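Local coordinates for uncharacterized protein (Bacteroides ovatus, PDB 4FS7) that is of unknown function but, as an extracellular leucine-rich repeat protein of the BspA type, probably binds other proteins, at residues Gly18-Ser23 with Tyr57-Ile62; Ile122-Met127 with Lys142-Pro147; Ala226-Gly231 with Val248-Thr253; Ser285-Glu290 with Val308-Glu313. One frame throughout, in Å; residues are numbered along the deposited sequence. Where two conformers were deposited one is given.

Overall arrangement
The four contacts follow one another along the elongated chain, share no segment, and nowhere touch. Interaction 1 joins two strands of the mixed sheet near the N-terminus, whereas interactions 2 to 4 each join successive coils of the leucine-rich repeat solenoid. The turn contact of interaction 3 is well buried and near the middle of the chain; interaction 2 is also largely buried, while interactions 1 and 4 have an apolar inner face and a more polar or exposed outer one. Direct backbone hydrogen bonds dominate 1 and 4, waters replace them in 2, and side-chain donors and a sulfur take part in 3. Interactions 3 and 4 lie closest, their centres about 21 Å apart.

Interaction 1. Residues Gly18-Ser23 with Tyr57-Ile62; sequences GTVEVS and YDVVSI
Valines and Tyr57 carry the packing on one face of this parallel pair of strands. Val20 turns its CG1 onto Tyr57, crossing that side chain at about a right angle, and touches Tyr57 CB with Val20 CG1 at 3.7 Å. Its other methyl, CG2, lies obliquely against Val59 CG2 at 3.9 Å. With CG1 anti to its backbone N (chi1 -178°), Val59 sends that methyl the other way, to meet Val22 CG2 at 3.7 Å, so Val59 bridges two valines of the partner strand. The face carrying Thr19, Glu21, Asp58 and Ser61 is more polar. Here Val60 lays its CG2 across Thr19 CB at 3.7 Å, again nearly perpendicular, and Ser61 OG comes close to Glu21 CB.

The backbone bonds are straight. Asp58 N meets Gly18 O in the carbonyl plane at 2.9 Å. Val20 N stands above the carbonyl plane of Asp58 O at 3.0 Å. Val60 N approaches Val20 O nearly along the C=O axis at 3.1 Å, and Val22 N reaches Ser61 O at 3.0 Å. Between the pairs Val20-Val59 and Val22-Ile62, one residue stands on the first strand and two on the second, a beta bulge in which the backbone of Val60 departs from the extended form (psi -4°). Ser61 N is left buried without a partner.

Thr19 OG1 is hydrogen-bonded to Glu16 O and Thr14 OG1. Strand 9-13 runs antiparallel beside 19-25, its Tyr11 and Phe13 packing on Val20 and Phe13 meeting the Tyr57 ring, while 55-62 is flanked by antiparallel strand 49-52 and by parallel strand 84-85.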
loop_
_atom_site.group_PDB
_atom_site.type_symbol
_atom_site.label_atom_id
_atom_site.label_comp_id
_atom_site.label_asym_id
_atom_site.label_seq_id
_atom_site.Cartn_x
_atom_site.Cartn_y
_atom_site.Cartn_z
ATOM N N GLY A 18 24.137 -32.217 -21.868
ATOM C CA GLY A 18 23.859 -31.615 -23.169
ATOM C C GLY A 18 23.065 -30.334 -23.138
ATOM O O GLY A 18 22.376 -30.044 -24.099
ATOM N N THR A 19 23.208 -29.554 -22.064
ATOM C CA THR A 19 22.461 -28.296 -21.896
ATOM C C THR A 19 23.359 -27.092 -21.608
ATOM O O THR A 19 24.477 -27.204 -21.066
ATOM C CB THR A 19 21.400 -28.377 -20.772
ATOM O OG1 THR A 19 22.037 -28.476 -19.494
ATOM C CG2 THR A 19 20.441 -29.552 -21.002
ATOM N N VAL A 20 22.850 -25.929 -21.983
ATOM C CA VAL A 20 23.464 -24.653 -21.676
ATOM C C VAL A 20 22.413 -23.653 -21.202
ATOM O O VAL A 20 21.193 -23.817 -21.457
ATOM C CB VAL A 20 24.238 -24.045 -22.872
ATOM C CG1 VAL A 20 25.493 -24.906 -23.238
ATOM C CG2 VAL A 20 23.334 -23.864 -24.073
ATOM N N GLU A 21 22.922 -22.653 -20.496
ATOM C CA GLU A 21 22.141 -21.472 -20.095
ATOM C C GLU A 21 22.670 -20.270 -20.865
ATOM O O GLU A 21 23.872 -20.123 -21.111
ATOM C CB GLU A 21 22.215 -21.192 -18.559
ATOM C CG GLU A 21 23.617 -20.683 -18.099
ATOM C CD GLU A 21 23.790 -20.283 -16.617
ATOM O OE1 GLU A 21 22.824 -20.147 -15.871
ATOM O OE2 GLU A 21 24.953 -20.103 -16.215
ATOM N N VAL A 22 21.781 -19.371 -21.250
ATOM C CA VAL A 22 22.179 -18.064 -21.755
ATOM C C VAL A 22 22.761 -17.262 -20.599
ATOM O O VAL A 22 22.139 -17.116 -19.554
ATOM C CB VAL A 22 20.956 -17.300 -22.294
ATOM C CG1 VAL A 22 21.336 -15.841 -22.706
ATOM C CG2 VAL A 22 20.362 -18.051 -23.484
ATOM N N SER A 23 23.986 -16.792 -20.765
ATOM C CA SER A 23 24.660 -16.061 -19.713
ATOM C C SER A 23 24.831 -14.582 -20.001
ATOM O O SER A 23 25.271 -13.845 -19.109
ATOM C CB SER A 23 25.968 -16.730 -19.370
ATOM O OG SER A 23 26.833 -16.658 -20.472
ATOM N N TYR A 57 23.984 -28.554 -27.962
ATOM C CA TYR A 57 23.551 -28.213 -26.638
ATOM C C TYR A 57 22.178 -27.562 -26.736
ATOM O O TYR A 57 21.960 -26.657 -27.501
ATOM C CB TYR A 57 24.557 -27.264 -25.983
ATOM C CG TYR A 57 25.914 -27.874 -25.840
ATOM C CD1 TYR A 57 26.232 -28.628 -24.727
ATOM C CD2 TYR A 57 26.866 -27.715 -26.801
ATOM C CE1 TYR A 57 27.469 -29.227 -24.572
ATOM C CE2 TYR A 57 28.155 -28.339 -26.662
ATOM C CZ TYR A 57 28.416 -29.093 -25.547
ATOM O OH TYR A 57 29.662 -29.715 -25.414
ATOM N N ASP A 58 21.275 -28.039 -25.908
ATOM C CA ASP A 58 19.935 -27.472 -25.797
ATOM C C ASP A 58 19.979 -26.264 -24.876
ATOM O O ASP A 58 20.561 -26.347 -23.803
ATOM C CB ASP A 58 19.016 -28.541 -25.227
ATOM C CG ASP A 58 18.853 -29.729 -26.191
ATOM O OD1 ASP A 58 18.512 -29.514 -27.384
ATOM O OD2 ASP A 58 19.134 -30.872 -25.769
ATOM N N VAL A 59 19.359 -25.176 -25.318
ATOM C CA VAL A 59 19.300 -23.934 -24.563
ATOM C C VAL A 59 18.040 -23.996 -23.679
ATOM O O VAL A 59 16.934 -23.774 -24.168
ATOM C CB VAL A 59 19.299 -22.746 -25.528
ATOM C CG1 VAL A 59 19.294 -21.408 -24.741
ATOM C CG2 VAL A 59 20.503 -22.781 -26.517
ATOM N N VAL A 60 18.234 -24.304 -22.395
ATOM C CA VAL A 60 17.134 -24.637 -21.513
ATOM C C VAL A 60 16.867 -23.642 -20.394
ATOM O O VAL A 60 15.893 -23.789 -19.677
ATOM C CB VAL A 60 17.286 -26.054 -20.936
ATOM C CG1 VAL A 60 17.387 -27.062 -22.081
ATOM C CG2 VAL A 60 18.476 -26.169 -19.986
ATOM N N SER A 61 17.702 -22.619 -20.271
ATOM C CA SER A 61 17.517 -21.648 -19.207
ATOM C C SER A 61 18.187 -20.341 -19.595
ATOM O O SER A 61 19.075 -20.280 -20.456
ATOM C CB SER A 61 18.019 -22.153 -17.860
ATOM O OG SER A 61 19.386 -22.409 -17.894
ATOM N N ILE A 62 17.768 -19.285 -18.893
ATOM C CA ILE A 62 18.440 -17.988 -18.904
ATOM C C ILE A 62 19.024 -17.811 -17.518
ATOM O O ILE A 62 18.328 -17.978 -16.509
ATOM C CB ILE A 62 17.499 -16.832 -19.317
ATOM C CG1 ILE A 62 17.042 -17.048 -20.773
ATOM C CG2 ILE A 62 18.203 -15.465 -19.158
ATOM C CD1 ILE A 62 15.989 -16.139 -21.192
#

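Interaction 2. Residues Ile122-Met127 with Lys142-Pro147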
loop_
_atom_site.group_PDB
_atom_site.type_symbol
_atom_site.label_atom_id
_atom_site.label_comp_id
_atom_site.label_asym_id
_atom_site.label_seq_id
_atom_site.Cartn_x
_atom_site.Cartn_y
_atom_site.Cartn_z
ATOM N N ILE A 122 3.114 -7.832 -21.135
ATOM C CA ILE A 122 3.625 -9.187 -20.976
ATOM C C ILE A 122 2.464 -10.135 -20.847
ATOM O O ILE A 122 1.421 -9.766 -20.303
ATOM C CB ILE A 122 4.611 -9.300 -19.763
ATOM C CG1 ILE A 122 5.538 -10.519 -19.933
ATOM C CG2 ILE A 122 3.875 -9.348 -18.484
ATOM C CD1 ILE A 122 6.893 -10.400 -19.350
ATOM N N LEU A 123 2.658 -11.345 -21.356
ATOM C CA LEU A 123 1.727 -12.425 -21.171
ATOM C C LEU A 123 2.395 -13.526 -20.346
ATOM O O LEU A 123 3.412 -14.110 -20.735
ATOM C CB LEU A 123 1.267 -12.975 -22.519
ATOM C CG LEU A 123 0.479 -11.984 -23.371
ATOM C CD1 LEU A 123 0.184 -12.538 -24.760
ATOM C CD2 LEU A 123 -0.836 -11.533 -22.678
ATOM N N LEU A 124 1.838 -13.832 -19.212
ATOM C CA LEU A 124 2.396 -14.828 -18.319
ATOM C C LEU A 124 1.943 -16.229 -18.732
ATOM O O LEU A 124 0.824 -16.413 -19.206
ATOM C CB LEU A 124 1.977 -14.565 -16.874
ATOM C CG LEU A 124 2.431 -13.224 -16.322
ATOM C CD1 LEU A 124 1.799 -12.977 -14.936
ATOM C CD2 LEU A 124 3.953 -13.127 -16.278
ATOM N N PRO A 125 2.823 -17.229 -18.568
ATOM C CA PRO A 125 2.440 -18.617 -18.863
ATOM C C PRO A 125 1.269 -19.070 -18.032
ATOM O O PRO A 125 1.229 -18.804 -16.835
ATOM C CB PRO A 125 3.681 -19.430 -18.464
ATOM C CG PRO A 125 4.763 -18.481 -18.337
ATOM C CD PRO A 125 4.208 -17.147 -18.087
ATOM N N LEU A 126 0.325 -19.772 -18.657
ATOM C CA LEU A 126 -0.857 -20.195 -17.926
ATOM C C LEU A 126 -0.562 -21.102 -16.767
ATOM O O LEU A 126 -1.375 -21.153 -15.841
ATOM C CB LEU A 126 -1.936 -20.769 -18.859
ATOM C CG LEU A 126 -2.701 -19.677 -19.611
ATOM C CD1 LEU A 126 -3.651 -20.267 -20.624
ATOM C CD2 LEU A 126 -3.492 -18.811 -18.630
HETATM N N MSE A 127 0.551 -21.845 -16.804
HETATM C CA MSE A 127 0.902 -22.776 -15.730
HETATM C C MSE A 127 1.881 -22.147 -14.720
HETATM O O MSE A 127 2.475 -22.829 -13.913
HETATM C CB MSE A 127 1.425 -24.082 -16.305
HETATM C CG MSE A 127 0.414 -24.805 -17.244
HETATM SE SE MSE A 127 -1.384 -25.054 -16.586
HETATM C CE MSE A 127 -0.615 -25.879 -15.118
ATOM N N LYS A 142 0.083 -1.569 -19.050
ATOM C CA LYS A 142 -1.255 -1.040 -18.783
ATOM C C LYS A 142 -2.150 -2.077 -18.091
ATOM O O LYS A 142 -3.068 -1.699 -17.361
ATOM C CB LYS A 142 -1.910 -0.600 -20.075
ATOM C CG LYS A 142 -3.249 0.021 -19.910
ATOM C CD LYS A 142 -3.784 0.528 -21.284
ATOM C CE LYS A 142 -5.186 1.098 -21.150
ATOM N NZ LYS A 142 -5.462 2.069 -22.254
ATOM N N GLU A 143 -1.929 -3.359 -18.381
ATOM C CA GLU A 143 -2.756 -4.395 -17.839
ATOM C C GLU A 143 -1.895 -5.586 -17.605
ATOM O O GLU A 143 -0.874 -5.798 -18.268
ATOM C CB GLU A 143 -3.906 -4.701 -18.778
ATOM C CG GLU A 143 -3.591 -5.290 -20.092
ATOM C CD GLU A 143 -4.909 -5.649 -20.791
ATOM O OE1 GLU A 143 -5.463 -4.770 -21.461
ATOM O OE2 GLU A 143 -5.434 -6.775 -20.580
ATOM N N ILE A 144 -2.292 -6.390 -16.651
ATOM C CA ILE A 144 -1.705 -7.723 -16.465
ATOM C C ILE A 144 -2.729 -8.690 -15.860
ATOM O O ILE A 144 -3.505 -8.314 -14.955
ATOM C CB ILE A 144 -0.402 -7.698 -15.632
ATOM C CG1 ILE A 144 0.345 -9.042 -15.799
ATOM C CG2 ILE A 144 -0.710 -7.355 -14.193
ATOM C CD1 ILE A 144 1.707 -9.083 -15.268
ATOM N N THR A 145 -2.771 -9.896 -16.430
ATOM C CA THR A 145 -3.571 -10.980 -15.884
ATOM C C THR A 145 -2.685 -12.041 -15.264
ATOM O O THR A 145 -1.733 -12.550 -15.905
ATOM C CB THR A 145 -4.482 -11.558 -16.980
ATOM O OG1 THR A 145 -5.368 -10.526 -17.423
ATOM C CG2 THR A 145 -5.301 -12.749 -16.468
ATOM N N ILE A 146 -2.931 -12.318 -13.997
ATOM C CA ILE A 146 -2.147 -13.309 -13.234
ATOM C C ILE A 146 -2.855 -14.646 -13.320
ATOM O O ILE A 146 -4.001 -14.742 -12.937
ATOM C CB ILE A 146 -2.026 -12.974 -11.709
ATOM C CG1 ILE A 146 -1.548 -11.538 -11.462
ATOM C CG2 ILE A 146 -1.107 -13.996 -10.993
ATOM C CD1 ILE A 146 -0.231 -11.149 -12.146
ATOM N N PRO A 147 -2.185 -15.691 -13.851
ATOM C CA PRO A 147 -2.802 -16.999 -13.983
ATOM C C PRO A 147 -3.350 -17.552 -12.654
ATOM O O PRO A 147 -2.788 -17.282 -11.572
ATOM C CB PRO A 147 -1.642 -17.853 -14.536
ATOM C CG PRO A 147 -0.822 -16.941 -15.305
ATOM C CD PRO A 147 -0.856 -15.675 -14.493
HETATM O O HOH W 1 -1.079 -10.053 -18.990
HETATM O O HOH W 2 0.318 -6.667 -20.561
HETATM O O HOH W 3 -0.708 -12.671 -18.433
#
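Leu124 CD1 is the focus of the contact. This one methyl rests on three apolar groups, Ile144 CD1 at 3.9 Å, Ile146 CD1 at the same distance and Pro147 CD at 3.8 Å, and also lies near Thr145 O. Leu124 gets there with CG anti to its carbonyl carbon (chi1 -61°) and an extended tip. Its CB meanwhile sits against CD and CG of Pro147, the two side chains crossing at about a right angle. Ile122 and Ile144 run side by side, pointing the same way, and meet through Ile122 CG2 and Ile144 CD1 at 3.9 Å. Further along the chain, Pro147 CG lies tightly against Pro125 O at 3.2 Å, and Pro147 CB approaches Leu126 O.

Three waters bridge the two backbones. Water 1 donates to Ile122 O at 2.8 Å and accepts from Thr145 N; water 2 links Ile122 N with Glu143 O; water 3 accepts from Leu124 N at 2.9 Å and donates to Thr145 O. In this watery part the chains are set wide, Leu124 CA and Ile146 CA being 7.0 Å apart, and they close in toward Pro147. Further out, Ile131 of the short strand 130-131 supports both Leu124 and Ile146, Phe113 and Phe141 pack on Ile122, and strand 166-168 of the next coil bonds directly to the backbone of 142-146.

The segments thus belong to neighbouring coils of the solenoid, each with an aliphatic residue before a proline. Where they do not pair directly, water satisfies the backbone groups, while Leu124, Ile144, Ile146 and Pro147 cohere through apolar packing.

Interaction 3. Residues Ala226-Gly231 with Val248-Thr253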
loop_
_atom_site.group_PDB
_atom_site.type_symbol
_atom_site.label_atom_id
_atom_site.label_comp_id
_atom_site.label_asym_id
_atom_site.label_seq_id
_atom_site.Cartn_x
_atom_site.Cartn_y
_atom_site.Cartn_z
ATOM N N ALA A 226 -1.607 0.860 4.312
ATOM C CA ALA A 226 -2.056 0.040 3.176
ATOM C C ALA A 226 -2.820 0.777 2.124
ATOM O O ALA A 226 -2.755 0.406 0.939
ATOM C CB ALA A 226 -2.833 -1.192 3.642
ATOM N N LEU A 227 -3.562 1.805 2.548
ATOM C CA LEU A 227 -4.364 2.614 1.637
ATOM C C LEU A 227 -3.934 4.075 1.736
ATOM O O LEU A 227 -4.725 4.966 1.455
ATOM C CB LEU A 227 -5.862 2.414 1.903
ATOM C CG LEU A 227 -6.408 1.035 1.538
ATOM C CD1 LEU A 227 -7.834 0.856 2.081
ATOM C CD2 LEU A 227 -6.389 0.925 0.017
ATOM N N SER A 228 -2.688 4.331 2.079
ATOM C CA SER A 228 -2.205 5.706 2.200
ATOM C C SER A 228 -2.076 6.357 0.851
ATOM O O SER A 228 -1.643 5.737 -0.136
ATOM C CB SER A 228 -0.865 5.680 2.907
ATOM O OG SER A 228 -0.257 6.947 2.911
ATOM N N LYS A 229 -2.417 7.633 0.769
ATOM C CA LYS A 229 -2.311 8.389 -0.479
ATOM C C LYS A 229 -3.019 7.675 -1.619
ATOM O O LYS A 229 -2.474 7.516 -2.717
ATOM C CB LYS A 229 -0.855 8.664 -0.829
ATOM C CG LYS A 229 -0.231 9.688 0.081
ATOM C CD LYS A 229 -0.690 11.115 -0.246
ATOM C CE LYS A 229 -0.029 12.018 0.701
ATOM N NZ LYS A 229 -0.757 13.255 0.916
ATOM N N THR A 230 -4.218 7.185 -1.333
ATOM C CA THR A 230 -5.102 6.664 -2.344
ATOM C C THR A 230 -6.209 7.654 -2.672
ATOM O O THR A 230 -6.296 8.729 -2.067
ATOM C CB THR A 230 -5.658 5.287 -1.957
ATOM O OG1 THR A 230 -6.470 5.416 -0.779
ATOM C CG2 THR A 230 -4.537 4.227 -1.812
ATOM N N GLY A 231 -7.060 7.292 -3.632
ATOM C CA GLY A 231 -8.088 8.181 -4.136
ATOM C C GLY A 231 -9.457 7.934 -3.517
ATOM O O GLY A 231 -10.452 8.466 -4.026
ATOM N N VAL A 248 -3.258 3.821 8.117
ATOM C CA VAL A 248 -3.765 3.087 6.996
ATOM C C VAL A 248 -4.203 4.001 5.868
ATOM O O VAL A 248 -4.044 3.635 4.716
ATOM C CB VAL A 248 -4.885 2.102 7.393
ATOM C CG1 VAL A 248 -5.493 1.408 6.175
ATOM C CG2 VAL A 248 -4.400 1.069 8.401
ATOM N N PHE A 249 -4.795 5.154 6.215
ATOM C CA PHE A 249 -5.270 6.083 5.263
ATOM C C PHE A 249 -4.465 7.392 5.281
ATOM O O PHE A 249 -4.940 8.473 4.894
ATOM C CB PHE A 249 -6.760 6.394 5.489
ATOM C CG PHE A 249 -7.626 5.192 5.307
ATOM C CD1 PHE A 249 -8.081 4.815 4.035
ATOM C CD2 PHE A 249 -7.946 4.381 6.381
ATOM C CE1 PHE A 249 -8.853 3.682 3.856
ATOM C CE2 PHE A 249 -8.712 3.274 6.214
ATOM C CZ PHE A 249 -9.160 2.897 4.948
ATOM N N TYR A 250 -3.207 7.301 5.667
ATOM C CA TYR A 250 -2.389 8.499 5.819
ATOM C C TYR A 250 -2.401 9.367 4.591
ATOM O O TYR A 250 -2.102 8.917 3.490
ATOM C CB TYR A 250 -0.933 8.087 6.122
ATOM C CG TYR A 250 -0.049 9.253 6.420
ATOM C CD1 TYR A 250 0.502 10.001 5.393
ATOM C CD2 TYR A 250 0.189 9.665 7.709
ATOM C CE1 TYR A 250 1.241 11.151 5.641
ATOM C CE2 TYR A 250 0.966 10.796 7.963
ATOM C CZ TYR A 250 1.462 11.534 6.936
ATOM O OH TYR A 250 2.183 12.682 7.271
ATOM N N GLY A 251 -2.722 10.655 4.755
ATOM C CA GLY A 251 -2.571 11.607 3.710
ATOM C C GLY A 251 -3.518 11.517 2.536
ATOM O O GLY A 251 -3.255 12.108 1.495
ATOM N N CYS A 252 -4.593 10.728 2.657
ATOM C CA CYS A 252 -5.576 10.627 1.567
ATOM C C CYS A 252 -6.244 11.981 1.405
ATOM O O CYS A 252 -6.855 12.450 2.316
ATOM C CB CYS A 252 -6.619 9.565 1.839
ATOM S SG CYS A 252 -5.983 7.885 1.721
ATOM N N THR A 253 -6.125 12.611 0.264
ATOM C CA THR A 253 -6.624 13.976 0.092
ATOM C C THR A 253 -8.047 14.074 -0.472
ATOM O O THR A 253 -8.672 15.136 -0.393
ATOM C CB THR A 253 -5.668 14.786 -0.828
ATOM O OG1 THR A 253 -5.623 14.196 -2.116
ATOM C CG2 THR A 253 -4.282 14.857 -0.235
HETATM O O HOH W 4 -4.671 10.950 -1.739
#
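Two type II beta turns, Leu227-Thr230 and Phe249-Cys252, stack on one another in adjacent coils of the leucine-rich repeat solenoid. Backbone bonds join the turns: Leu227 N reaches Val248 O at 2.9 Å, and Lys229 N reaches Tyr250 O at 3.0 Å, both in the plane of the carbonyl though bent at the hydrogen. Water 4 adds a bridge between backbone atoms, from Thr230 O to Thr253 N.

Side-chain donors strengthen it. Ser228, with OG anti to its backbone N (chi1 173°), donates to the same Tyr250 O from above the carbonyl plane at 2.8 Å, so that oxygen is gripped twice, and its OG also lies at the edge of the Tyr250 ring. Lys229 bends at chi2 (-76°) and folds its chain alongside Gly251, CE lying near Gly251 CA, until NZ donates to Gly251 O at 2.8 Å, squarely on a lone pair.

The apolar contacts lie on the inner side. Leu227 and Phe249 run side by side, Leu227 CD1 meeting Phe249 CE1 at 3.5 Å, and Val248 CG1 covers one face of that ring toward its rim. The stacking continues into the next coil, where Phe272 and Tyr273 meet the rings of Phe249 and Tyr250.

Sulfur makes the last link: Thr230 N donates to Cys252 SG at 3.6 Å, while Thr230 OG1 turns back to its own turn, donating to Leu227 O at 2.9 Å.

Interaction 4. Residues Ser285-Glu290 with Val308-Glu313. With EDO (1,2-ethanediol), chain C.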
loop_
_atom_site.group_PDB
_atom_site.type_symbol
_atom_site.label_atom_id
_atom_site.label_comp_id
_atom_site.label_asym_id
_atom_site.label_seq_id
_atom_site.Cartn_x
_atom_site.Cartn_y
_atom_site.Cartn_z
ATOM N N SER A 285 -15.217 2.810 17.877
ATOM C CA SER A 285 -14.297 1.966 18.613
ATOM C C SER A 285 -13.982 2.591 19.968
ATOM O O SER A 285 -13.997 3.817 20.135
ATOM C CB SER A 285 -13.008 1.686 17.848
ATOM O OG SER A 285 -12.282 0.646 18.497
ATOM N N VAL A 286 -13.702 1.749 20.953
ATOM C CA VAL A 286 -13.612 2.175 22.346
ATOM C C VAL A 286 -12.562 3.286 22.593
ATOM O O VAL A 286 -12.737 4.173 23.422
ATOM C CB VAL A 286 -13.440 0.980 23.309
ATOM C CG1 VAL A 286 -12.162 0.222 23.082
ATOM C CG2 VAL A 286 -13.506 1.432 24.729
ATOM N N ILE A 287 -11.444 3.188 21.891
ATOM C CA ILE A 287 -10.367 4.166 21.955
ATOM C C ILE A 287 -10.271 4.850 20.591
ATOM O O ILE A 287 -10.278 4.159 19.558
ATOM C CB ILE A 287 -9.026 3.482 22.284
ATOM C CG1 ILE A 287 -9.022 2.869 23.673
ATOM C CG2 ILE A 287 -7.836 4.473 22.122
ATOM C CD1 ILE A 287 -8.009 1.753 23.856
ATOM N N VAL A 288 -10.140 6.174 20.586
ATOM C CA VAL A 288 -9.676 6.940 19.434
ATOM C C VAL A 288 -8.146 7.035 19.601
ATOM O O VAL A 288 -7.688 7.736 20.485
ATOM C CB VAL A 288 -10.245 8.377 19.348
ATOM C CG1 VAL A 288 -9.682 9.128 18.084
ATOM C CG2 VAL A 288 -11.774 8.368 19.344
ATOM N N PRO A 289 -7.362 6.252 18.848
ATOM C CA PRO A 289 -5.905 6.228 19.115
ATOM C C PRO A 289 -5.212 7.556 18.885
ATOM O O PRO A 289 -5.764 8.487 18.281
ATOM C CB PRO A 289 -5.385 5.195 18.080
ATOM C CG PRO A 289 -6.524 4.383 17.722
ATOM C CD PRO A 289 -7.732 5.259 17.826
ATOM N N GLU A 290 -3.973 7.633 19.335
ATOM C CA GLU A 290 -3.165 8.807 19.081
ATOM C C GLU A 290 -3.233 9.258 17.629
ATOM O O GLU A 290 -3.153 8.426 16.712
ATOM C CB GLU A 290 -1.711 8.566 19.528
ATOM C CG GLU A 290 -0.960 7.531 18.698
ATOM C CD GLU A 290 0.540 7.493 18.910
ATOM O OE1 GLU A 290 0.972 7.733 20.046
ATOM O OE2 GLU A 290 1.299 7.207 17.948
ATOM N N VAL A 308 -17.462 4.902 22.600
ATOM C CA VAL A 308 -16.161 5.590 22.675
ATOM C C VAL A 308 -15.905 6.074 24.097
ATOM O O VAL A 308 -16.683 6.850 24.661
ATOM C CB VAL A 308 -16.074 6.752 21.682
ATOM C CG1 VAL A 308 -14.709 7.422 21.821
ATOM C CG2 VAL A 308 -16.359 6.265 20.259
ATOM N N LYS A 309 -14.780 5.680 24.654
ATOM C CA LYS A 309 -14.429 6.036 26.017
ATOM C C LYS A 309 -13.118 6.751 26.240
ATOM O O LYS A 309 -12.889 7.320 27.297
ATOM C CB LYS A 309 -14.478 4.787 26.894
ATOM C CG LYS A 309 -15.931 4.195 26.949
ATOM C CD LYS A 309 -16.139 3.027 27.875
ATOM C CE LYS A 309 -17.554 2.425 27.614
ATOM N NZ LYS A 309 -17.904 1.357 28.583
ATOM N N PHE A 310 -12.246 6.755 25.241
ATOM C CA PHE A 310 -10.928 7.412 25.354
ATOM C C PHE A 310 -10.607 8.174 24.100
ATOM O O PHE A 310 -10.729 7.637 22.990
ATOM C CB PHE A 310 -9.827 6.394 25.612
ATOM C CG PHE A 310 -10.079 5.562 26.831
ATOM C CD1 PHE A 310 -10.847 4.394 26.780
ATOM C CD2 PHE A 310 -9.614 5.976 28.061
ATOM C CE1 PHE A 310 -11.116 3.647 27.935
ATOM C CE2 PHE A 310 -9.849 5.234 29.205
ATOM C CZ PHE A 310 -10.618 4.071 29.140
ATOM N N ILE A 311 -10.163 9.416 24.244
ATOM C CA ILE A 311 -9.704 10.233 23.125
ATOM C C ILE A 311 -8.181 10.370 23.255
ATOM O O ILE A 311 -7.678 10.966 24.203
ATOM C CB ILE A 311 -10.315 11.663 23.101
ATOM C CG1 ILE A 311 -11.842 11.645 23.320
ATOM C CG2 ILE A 311 -9.893 12.377 21.786
ATOM C CD1 ILE A 311 -12.592 10.906 22.212
ATOM N N GLY A 312 -7.441 9.751 22.332
ATOM C CA GLY A 312 -6.038 9.679 22.407
ATOM C C GLY A 312 -5.294 10.970 22.238
ATOM O O GLY A 312 -5.809 11.944 21.710
ATOM N N GLU A 313 -4.025 10.927 22.608
ATOM C CA GLU A 313 -3.105 12.024 22.432
ATOM C C GLU A 313 -3.133 12.568 21.014
ATOM O O GLU A 313 -3.034 11.823 20.032
ATOM C CB GLU A 313 -1.703 11.539 22.797
ATOM C CG GLU A 313 -0.676 12.609 22.938
ATOM C CD GLU A 313 0.512 12.256 23.862
ATOM O OE1 GLU A 313 0.367 11.661 24.983
ATOM O OE2 GLU A 313 1.616 12.688 23.484
HETATM C C1 EDO C . -9.160 1.117 19.080
HETATM O O1 EDO C . -10.194 0.899 20.120
HETATM C C2 EDO C . -7.702 0.837 19.533
HETATM O O2 EDO C . -7.313 -0.525 19.215
#
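Neighbouring coils of the leucine-rich repeat solenoid pair here as short parallel strands, 287-288 with 310-311, the edge pair of a parallel sheet that runs on through 333-334 to 356-357. Phe310 is the most telling side chain. Its CB starts beside Ile287 CG1, and CG stands anti to the carbonyl carbon (chi1 -56°), beside the backbone N. CD1 meets Ile287 CG1 at 3.9 Å, the side chains crossing obliquely, and Val286 O lies at the ring's edge, near its plane.

That oxygen is itself doubly held, by Lys309 N at 2.8 Å on a lone pair and by Phe310 N at 3.2 Å nearly along the C=O axis. The ladder goes on with Val288 N to Phe310 O at 2.9 Å, an almost linear bond (177°), and ends with Gly312 N to Val288 O at 2.7 Å. Beneath it, on the inner face, Val288 CG2 touches both Val308 CG1 and Ile311 CD1, while Tyr283 packs on Val288 and Val308. At the exposed end Glu290 CA meets Glu313 O in a CA-H...O contact; Glu290 OE1 and Glu313 OE2, 6.1 Å apart, might repel mildly.

A 1,2-ethanediol, probably from the crystallisation liquor, lies on the side of strand 287-288 turned away from 310-311, where it also hydrogen-bonds Ile267 N of the preceding coil. Its O1 accepts from Ile287 N at 3.2 Å and donates to Ser285 OG at 2.7 Å, an oxygen also hydrogen-bonded to Leu265 O.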